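Local structure of putative lipoprotein (Bacteroides fragilis, 3QNK) at residues 283-288 / 440-445; 314-319 / 422-427. The protein is a SusD-like protein of the outer membrane whose function is not established but which probably helps capture glycans at the cell surface. All blocks are in the same frame, centred on the assembly; numbering follows the deposited sequence.

Interaction 1 (283-288 / 440-445)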
ATOM      1  N   ALA B 283     -34.281   5.761  15.523  1.00 39.09           N
ATOM      2  CA  ALA B 283     -34.846   5.762  14.184  1.00 37.23           C
ATOM      3  C   ALA B 283     -35.577   4.433  13.824  1.00 46.99           C
ATOM      4  O   ALA B 283     -36.359   4.416  12.860  1.00 49.87           O
ATOM      5  CB  ALA B 283     -33.761   6.052  13.181  1.00 36.67           C
ATOM      6  N   PHE B 284     -35.355   3.338  14.588  1.00 42.97           N
ATOM      7  CA  PHE B 284     -36.072   2.079  14.373  1.00 42.33           C
ATOM      8  C   PHE B 284     -37.479   2.213  14.924  1.00 49.68           C
ATOM      9  O   PHE B 284     -37.671   2.549  16.087  1.00 50.66           O
ATOM     10  CB  PHE B 284     -35.364   0.888  15.020  1.00 42.84           C
ATOM     11  CG  PHE B 284     -34.137   0.424  14.293  1.00 42.46           C
ATOM     12  CD1 PHE B 284     -34.234  -0.488  13.241  1.00 46.46           C
ATOM     13  CD2 PHE B 284     -32.880   0.867  14.671  1.00 41.64           C
ATOM     14  CE1 PHE B 284     -33.093  -0.928  12.569  1.00 46.76           C
ATOM     15  CE2 PHE B 284     -31.735   0.420  14.010  1.00 44.04           C
ATOM     16  CZ  PHE B 284     -31.845  -0.464  12.956  1.00 44.10           C
ATOM     17  N   GLU B 285     -38.456   2.019  14.062  1.00 47.64           N
ATOM     18  CA  GLU B 285     -39.865   2.133  14.402  1.00 46.84           C
ATOM     19  C   GLU B 285     -40.362   0.956  15.194  1.00 50.25           C
ATOM     20  O   GLU B 285     -39.750  -0.117  15.173  1.00 52.99           O
ATOM     21  CB  GLU B 285     -40.691   2.215  13.116  1.00 48.24           C
ATOM     22  CG  GLU B 285     -40.556   3.515  12.348  1.00 53.71           C
ATOM     23  CD  GLU B 285     -41.234   3.433  11.000  1.00 73.90           C
ATOM     24  OE1 GLU B 285     -42.477   3.291  10.978  1.00 60.82           O
ATOM     25  OE2 GLU B 285     -40.522   3.438   9.966  1.00 63.47           O
HETATM   26  N   MSE B 286     -41.544   1.129  15.813  1.00 43.23           N
HETATM   27  CA  MSE B 286     -42.258   0.055  16.493  1.00 41.77           C
HETATM   28  C   MSE B 286     -42.767  -0.911  15.417  1.00 48.76           C
HETATM   29  O   MSE B 286     -42.887  -0.514  14.252  1.00 49.25           O
HETATM   30  CB  MSE B 286     -43.411   0.632  17.327  1.00 42.89           C
HETATM   31  CG  MSE B 286     -42.938   1.602  18.379  1.00 46.48           C
HETATM   32 SE   MSE B 286     -41.652   0.811  19.600  0.75 49.39          SE
HETATM   33  CE  MSE B 286     -42.775  -0.335  20.616  1.00 44.07           C
ATOM     34  N   ALA B 287     -43.082  -2.161  15.788  1.00 46.46           N
ATOM     35  CA  ALA B 287     -43.542  -3.187  14.833  1.00 45.12           C
ATOM     36  C   ALA B 287     -44.759  -2.761  14.031  1.00 52.13           C
ATOM     37  O   ALA B 287     -44.918  -3.263  12.920  1.00 55.38           O
ATOM     38  CB  ALA B 287     -43.833  -4.481  15.546  1.00 45.24           C
ATOM     39  N   ASP B 288     -45.564  -1.799  14.531  1.00 48.55           N
ATOM     40  CA  ASP B 288     -46.782  -1.318  13.866  1.00 49.72           C
ATOM     41  C   ASP B 288     -46.553  -0.028  13.073  1.00 58.90           C
ATOM     42  O   ASP B 288     -47.505   0.646  12.672  1.00 60.67           O
ATOM     43  CB  ASP B 288     -47.882  -1.072  14.916  1.00 52.22           C
ATOM     44  CG  ASP B 288     -47.578   0.065  15.880  1.00 60.94           C
ATOM     45  OD1 ASP B 288     -46.396   0.417  16.024  1.00 63.68           O
ATOM     46  OD2 ASP B 288     -48.523   0.577  16.515  1.00 63.45           O
ATOM     47  N   ARG B 440     -35.947   8.451   2.585  1.00 47.69           N
ATOM     48  CA  ARG B 440     -34.597   8.643   3.115  1.00 45.60           C
ATOM     49  C   ARG B 440     -34.407   7.918   4.460  1.00 47.95           C
ATOM     50  O   ARG B 440     -33.408   7.214   4.626  1.00 46.46           O
ATOM     51  CB  ARG B 440     -34.299  10.122   3.262  1.00 42.58           C
ATOM     52  CG  ARG B 440     -34.110  10.803   1.912  1.00 50.39           C
ATOM     53  CD  ARG B 440     -33.697  12.228   2.117  1.00 43.61           C
ATOM     54  NE  ARG B 440     -33.379  12.869   0.854  1.00 58.88           N
ATOM     55  CZ  ARG B 440     -32.797  14.056   0.768  1.00 70.61           C
ATOM     56  NH1 ARG B 440     -32.487  14.734   1.868  1.00 56.04           N
ATOM     57  NH2 ARG B 440     -32.519  14.577  -0.411  1.00 56.82           N
ATOM     58  N   LYS B 441     -35.406   8.028   5.374  1.00 43.70           N
ATOM     59  CA  LYS B 441     -35.399   7.347   6.666  1.00 42.61           C
ATOM     60  C   LYS B 441     -35.413   5.801   6.427  1.00 49.77           C
ATOM     61  O   LYS B 441     -34.604   5.092   7.042  1.00 50.31           O
ATOM     62  CB  LYS B 441     -36.564   7.824   7.570  1.00 43.09           C
ATOM     63  N   GLU B 442     -36.263   5.301   5.492  1.00 45.91           N
ATOM     64  CA  GLU B 442     -36.309   3.866   5.171  1.00 46.38           C
ATOM     65  C   GLU B 442     -34.974   3.355   4.662  1.00 48.49           C
ATOM     66  O   GLU B 442     -34.556   2.247   5.008  1.00 46.81           O
ATOM     67  CB  GLU B 442     -37.408   3.524   4.134  1.00 48.39           C
ATOM     68  CG  GLU B 442     -38.755   3.237   4.768  1.00 61.04           C
ATOM     69  CD  GLU B 442     -38.794   2.109   5.779  1.00 81.68           C
ATOM     70  OE1 GLU B 442     -38.204   1.036   5.513  1.00 61.56           O
ATOM     71  OE2 GLU B 442     -39.403   2.313   6.855  1.00 79.67           O
ATOM     72  N   ARG B 443     -34.320   4.151   3.829  1.00 45.52           N
ATOM     73  CA  ARG B 443     -33.025   3.797   3.281  1.00 45.35           C
ATOM     74  C   ARG B 443     -31.992   3.625   4.396  1.00 48.99           C
ATOM     75  O   ARG B 443     -31.165   2.708   4.352  1.00 49.94           O
ATOM     76  CB  ARG B 443     -32.559   4.875   2.297  1.00 44.12           C
ATOM     77  CG  ARG B 443     -31.598   4.277   1.303  1.00 47.17           C
ATOM     78  CD  ARG B 443     -30.836   5.301   0.508  1.00 47.21           C
ATOM     79  NE  ARG B 443     -29.919   4.587  -0.368  1.00 48.10           N
ATOM     80  CZ  ARG B 443     -30.201   4.227  -1.612  1.00 56.89           C
ATOM     81  NH1 ARG B 443     -31.364   4.571  -2.165  1.00 51.88           N
ATOM     82  NH2 ARG B 443     -29.315   3.554  -2.326  1.00 36.07           N
ATOM     83  N   ARG B 444     -32.046   4.510   5.396  1.00 43.68           N
ATOM     84  CA  ARG B 444     -31.112   4.490   6.493  1.00 42.28           C
ATOM     85  C   ARG B 444     -31.239   3.184   7.280  1.00 48.93           C
ATOM     86  O   ARG B 444     -30.222   2.577   7.591  1.00 52.30           O
ATOM     87  CB  ARG B 444     -31.304   5.714   7.400  1.00 38.59           C
ATOM     88  CG  ARG B 444     -30.289   5.715   8.528  1.00 42.85           C
ATOM     89  CD  ARG B 444     -30.609   6.714   9.580  1.00 47.49           C
ATOM     90  NE  ARG B 444     -29.517   6.794  10.541  1.00 55.89           N
ATOM     91  CZ  ARG B 444     -29.464   7.664  11.538  1.00 58.20           C
ATOM     92  NH1 ARG B 444     -30.452   8.526  11.728  1.00 40.57           N
ATOM     93  NH2 ARG B 444     -28.433   7.668  12.363  1.00 49.23           N
ATOM     94  N   ILE B 445     -32.465   2.751   7.586  1.00 44.13           N
ATOM     95  CA  ILE B 445     -32.724   1.546   8.356  1.00 44.07           C
ATOM     96  C   ILE B 445     -32.414   0.300   7.523  1.00 53.03           C
ATOM     97  O   ILE B 445     -31.804  -0.659   8.023  1.00 56.48           O
ATOM     98  CB  ILE B 445     -34.180   1.552   8.861  1.00 46.97           C
ATOM     99  CG1 ILE B 445     -34.458   2.748   9.799  1.00 46.52           C
ATOM    100  CG2 ILE B 445     -34.581   0.222   9.504  1.00 47.93           C
ATOM    101  CD1 ILE B 445     -33.600   2.812  11.126  1.00 50.21           C
TER

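Interaction 2 (314-319 / 422-427)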
ATOM      1  N   GLY B 314     -40.832  -4.424  21.523  1.00 49.88           N
ATOM      2  CA  GLY B 314     -41.818  -4.140  20.478  1.00 49.61           C
ATOM      3  C   GLY B 314     -41.394  -3.491  19.183  1.00 53.83           C
ATOM      4  O   GLY B 314     -42.253  -2.995  18.438  1.00 53.21           O
ATOM      5  N   ARG B 315     -40.087  -3.540  18.881  1.00 50.81           N
ATOM      6  CA  ARG B 315     -39.515  -2.935  17.675  1.00 50.02           C
ATOM      7  C   ARG B 315     -39.778  -3.761  16.430  1.00 55.89           C
ATOM      8  O   ARG B 315     -40.146  -4.939  16.528  1.00 56.17           O
ATOM      9  CB  ARG B 315     -38.000  -2.758  17.853  1.00 49.06           C
ATOM     10  CG  ARG B 315     -37.573  -1.775  18.934  1.00 48.74           C
ATOM     11  CD  ARG B 315     -38.109  -0.356  18.793  1.00 49.08           C
ATOM     12  NE  ARG B 315     -37.596   0.418  19.911  1.00 58.72           N
ATOM     13  CZ  ARG B 315     -36.710   1.397  19.797  1.00 61.66           C
ATOM     14  NH1 ARG B 315     -36.340   1.831  18.599  1.00 40.60           N
ATOM     15  NH2 ARG B 315     -36.227   1.991  20.883  1.00 37.78           N
ATOM     16  N   GLU B 316     -39.609  -3.140  15.249  1.00 52.71           N
ATOM     17  CA  GLU B 316     -39.778  -3.828  13.961  1.00 52.76           C
ATOM     18  C   GLU B 316     -38.591  -4.837  13.731  1.00 58.34           C
ATOM     19  O   GLU B 316     -37.520  -4.628  14.312  1.00 58.03           O
ATOM     20  CB  GLU B 316     -39.893  -2.809  12.825  1.00 53.25           C
ATOM     21  CG  GLU B 316     -38.655  -1.950  12.640  1.00 63.32           C
ATOM     22  CD  GLU B 316     -37.952  -2.095  11.301  1.00 78.76           C
ATOM     23  OE1 GLU B 316     -37.884  -3.224  10.756  1.00 54.83           O
ATOM     24  OE2 GLU B 316     -37.445  -1.061  10.807  1.00 71.47           O
ATOM     25  N   PRO B 317     -38.752  -5.938  12.934  1.00 56.21           N
ATOM     26  CA  PRO B 317     -37.681  -6.957  12.831  1.00 55.61           C
ATOM     27  C   PRO B 317     -36.251  -6.464  12.550  1.00 56.92           C
ATOM     28  O   PRO B 317     -35.316  -7.061  13.087  1.00 57.05           O
ATOM     29  CB  PRO B 317     -38.171  -7.850  11.687  1.00 58.05           C
ATOM     30  CG  PRO B 317     -39.648  -7.804  11.793  1.00 62.10           C
ATOM     31  CD  PRO B 317     -39.962  -6.384  12.195  1.00 57.91           C
ATOM     32  N   ARG B 318     -36.063  -5.386  11.744  1.00 50.07           N
ATOM     33  CA  ARG B 318     -34.720  -4.893  11.373  1.00 46.22           C
ATOM     34  C   ARG B 318     -33.963  -4.382  12.584  1.00 51.88           C
ATOM     35  O   ARG B 318     -32.732  -4.358  12.559  1.00 52.43           O
ATOM     36  CB  ARG B 318     -34.774  -3.824  10.279  1.00 38.28           C
ATOM     37  CG  ARG B 318     -35.253  -4.354   8.928  1.00 45.81           C
ATOM     38  CD  ARG B 318     -35.451  -3.269   7.891  1.00 46.14           C
ATOM     39  NE  ARG B 318     -36.482  -2.309   8.275  1.00 55.90           N
ATOM     40  CZ  ARG B 318     -36.933  -1.335   7.491  1.00 59.09           C
ATOM     41  NH1 ARG B 318     -36.466  -1.193   6.265  1.00 45.90           N
ATOM     42  NH2 ARG B 318     -37.859  -0.502   7.927  1.00 46.74           N
ATOM     43  N   PHE B 319     -34.680  -4.015  13.663  1.00 47.80           N
ATOM     44  CA  PHE B 319     -34.037  -3.560  14.883  1.00 45.79           C
ATOM     45  C   PHE B 319     -33.227  -4.713  15.500  1.00 51.17           C
ATOM     46  O   PHE B 319     -32.028  -4.559  15.709  1.00 50.19           O
ATOM     47  CB  PHE B 319     -35.048  -2.994  15.881  1.00 46.33           C
ATOM     48  CG  PHE B 319     -34.442  -2.715  17.232  1.00 47.57           C
ATOM     49  CD1 PHE B 319     -33.692  -1.558  17.453  1.00 46.88           C
ATOM     50  CD2 PHE B 319     -34.580  -3.625  18.279  1.00 50.56           C
ATOM     51  CE1 PHE B 319     -33.125  -1.306  18.695  1.00 46.60           C
ATOM     52  CE2 PHE B 319     -33.996  -3.373  19.525  1.00 51.94           C
ATOM     53  CZ  PHE B 319     -33.288  -2.207  19.726  1.00 47.66           C
ATOM     54  N   VAL B 422     -41.007  -6.536   6.121  1.00 51.33           N
ATOM     55  CA  VAL B 422     -40.685  -6.608   7.558  1.00 50.03           C
ATOM     56  C   VAL B 422     -41.961  -6.397   8.415  1.00 56.11           C
ATOM     57  O   VAL B 422     -41.878  -6.028   9.602  1.00 58.64           O
ATOM     58  CB  VAL B 422     -39.536  -5.653   7.963  1.00 51.38           C
ATOM     59  CG1 VAL B 422     -38.218  -6.125   7.353  1.00 51.06           C
ATOM     60  CG2 VAL B 422     -39.839  -4.198   7.599  1.00 49.92           C
ATOM     61  N   GLY B 423     -43.121  -6.604   7.797  1.00 51.38           N
ATOM     62  CA  GLY B 423     -44.420  -6.462   8.449  1.00 50.80           C
ATOM     63  C   GLY B 423     -44.828  -5.064   8.870  1.00 53.37           C
ATOM     64  O   GLY B 423     -45.698  -4.904   9.736  1.00 53.65           O
ATOM     65  N   LEU B 424     -44.198  -4.040   8.279  1.00 50.89           N
ATOM     66  CA  LEU B 424     -44.499  -2.630   8.586  1.00 50.24           C
ATOM     67  C   LEU B 424     -45.670  -2.131   7.736  1.00 56.05           C
ATOM     68  O   LEU B 424     -45.729  -2.436   6.549  1.00 55.83           O
ATOM     69  CB  LEU B 424     -43.269  -1.707   8.413  1.00 47.67           C
ATOM     70  CG  LEU B 424     -42.237  -1.727   9.549  1.00 48.59           C
ATOM     71  CD1 LEU B 424     -41.034  -0.892   9.197  1.00 45.58           C
ATOM     72  CD2 LEU B 424     -42.839  -1.214  10.865  1.00 50.25           C
ATOM     73  N   PRO B 425     -46.628  -1.388   8.325  1.00 55.44           N
ATOM     74  CA  PRO B 425     -47.755  -0.892   7.527  1.00 56.51           C
ATOM     75  C   PRO B 425     -47.297   0.110   6.448  1.00 61.05           C
ATOM     76  O   PRO B 425     -46.271   0.751   6.579  1.00 59.75           O
ATOM     77  CB  PRO B 425     -48.667  -0.251   8.578  1.00 58.40           C
ATOM     78  CG  PRO B 425     -47.783   0.128   9.669  1.00 62.13           C
ATOM     79  CD  PRO B 425     -46.718  -0.918   9.721  1.00 57.23           C
ATOM     80  N   ASP B 426     -48.057   0.213   5.376  1.00 59.79           N
ATOM     81  CA  ASP B 426     -47.728   1.091   4.264  1.00 59.63           C
ATOM     82  C   ASP B 426     -47.741   2.576   4.628  1.00 63.30           C
ATOM     83  O   ASP B 426     -48.548   3.036   5.441  1.00 64.78           O
ATOM     84  CB  ASP B 426     -48.693   0.833   3.094  1.00 62.39           C
ATOM     85  CG  ASP B 426     -48.374  -0.440   2.311  1.00 79.25           C
ATOM     86  OD1 ASP B 426     -47.385  -1.148   2.682  1.00 81.73           O
ATOM     87  OD2 ASP B 426     -49.087  -0.722   1.317  1.00 83.67           O
ATOM     88  N   LEU B 427     -46.799   3.322   4.039  1.00 56.10           N
ATOM     89  CA  LEU B 427     -46.775   4.776   4.097  1.00 52.45           C
ATOM     90  C   LEU B 427     -47.964   5.254   3.237  1.00 56.77           C
ATOM     91  O   LEU B 427     -48.282   4.670   2.181  1.00 54.40           O
ATOM     92  CB  LEU B 427     -45.447   5.346   3.592  1.00 50.46           C
ATOM     93  CG  LEU B 427     -44.192   4.993   4.411  1.00 53.78           C
ATOM     94  CD1 LEU B 427     -42.957   5.459   3.724  1.00 53.15           C
ATOM     95  CD2 LEU B 427     -44.235   5.580   5.823  1.00 50.33           C
TER

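Interaction 1 (283-288 / 440-445)
I445 CG1 and F284 CG both stand anti to their own carbonyl carbons (chi1 -62° and -75°), and CD1 of I445 lies over the F284 ring. The contact joins the loop that follows helix 278-283 to helix 432-446, in the SusD-family part of an alpha-alpha superhelical protein. I445 meets the ring with two methyls. Its CD1 sits 3.8 Å from the F284 ring centroid and 5° off the ring normal, a CH-pi contact over the middle of the face, while CG2 lies 3.6 Å from CE1 of F284. The same CD1 is 3.8 Å from A283 CB, so one methyl touches both A283 and F284. F284 also meets F319 edge-to-face, which ties the loop to helix 317-322.

Beside this apolar contact, the carboxylates of E285 and E442 approach with their planes steeply inclined to each other. These like charges are probably offset by R419, which forms salt bridges to OE2 of each glutamate; E442 OE1 is paired with R318. No hydrogen bond links 283-288 to 440-445, and the two acids come closest at E285 OE2 and E442 OE2, 3.5 Å apart.

Interaction 2 (314-319 / 422-427)
P317 and V422 bring the backbones nearest, their CA atoms 6.1 Å apart, where the first turn of helix 317-322 meets the end of helix 408-420; that helix closes in a Schellman motif with G423, at positive phi, as the C-prime residue. P317 lays its ring against the V422 carbonyl, with CD 3.2 Å from V422 O.

E316 is the N-cap of helix 317-322. Its CG lies between the backbone N and the carbonyl carbon (chi1 63°), and its carboxylate turns back to the helix start, where OE1 accepts from R318 N at 3.0 Å from above the carboxylate plane. R318 then grips the same carboxylate side-on: NE reaches the syn lone pair of OE1 at 158° and, less straight, that of OE2 at 137°, while NH2 makes a 3.0 Å salt bridge to OE2 from above the carboxylate plane. Each oxygen thus accepts from two donors. E316 CD lies in plane at the guanidinium edge.

V422 and L424 cover this ion pair with methyl groups. V422 CG2 lies 3.8 Å above one face of the guanidinium, toward its rim, and V422 CG1 is 3.8 Å from R318 CG. L424 CD1 is 3.4 Å from R318 NH2, while L424 CD2 packs on CB of E316. R318 NH1 is also paired with E446.

All five touching residues are buried, and no hydrogen bond crosses between 314-319 and 422-427. The contact therefore depends on apolar cover over a charged cluster, in which R318 and the helix N-terminus would be expected to stabilise ionised E316.

How the interactions relate
Interactions 1 and 2 have centres about 8 Å apart and both belong to the SusD-family part of the chain. In sequence the segments run 283-288, 314-319, 422-427 and 440-445, so both segments of interaction 2 fall between those of interaction 1. The outer segments contact the inner ones: backbone hydrogen bonds pair E285 with E316 and, probably, A287 with G314, and the R318 to E442 salt bridge reaches from 314-319 to helix 432-446. Thus 283-288 faces helix 432-446, while the adjoining 314-319 faces the loop just after helix 408-420, joining distant parts of the chain through one shared group of charged and apolar side chains.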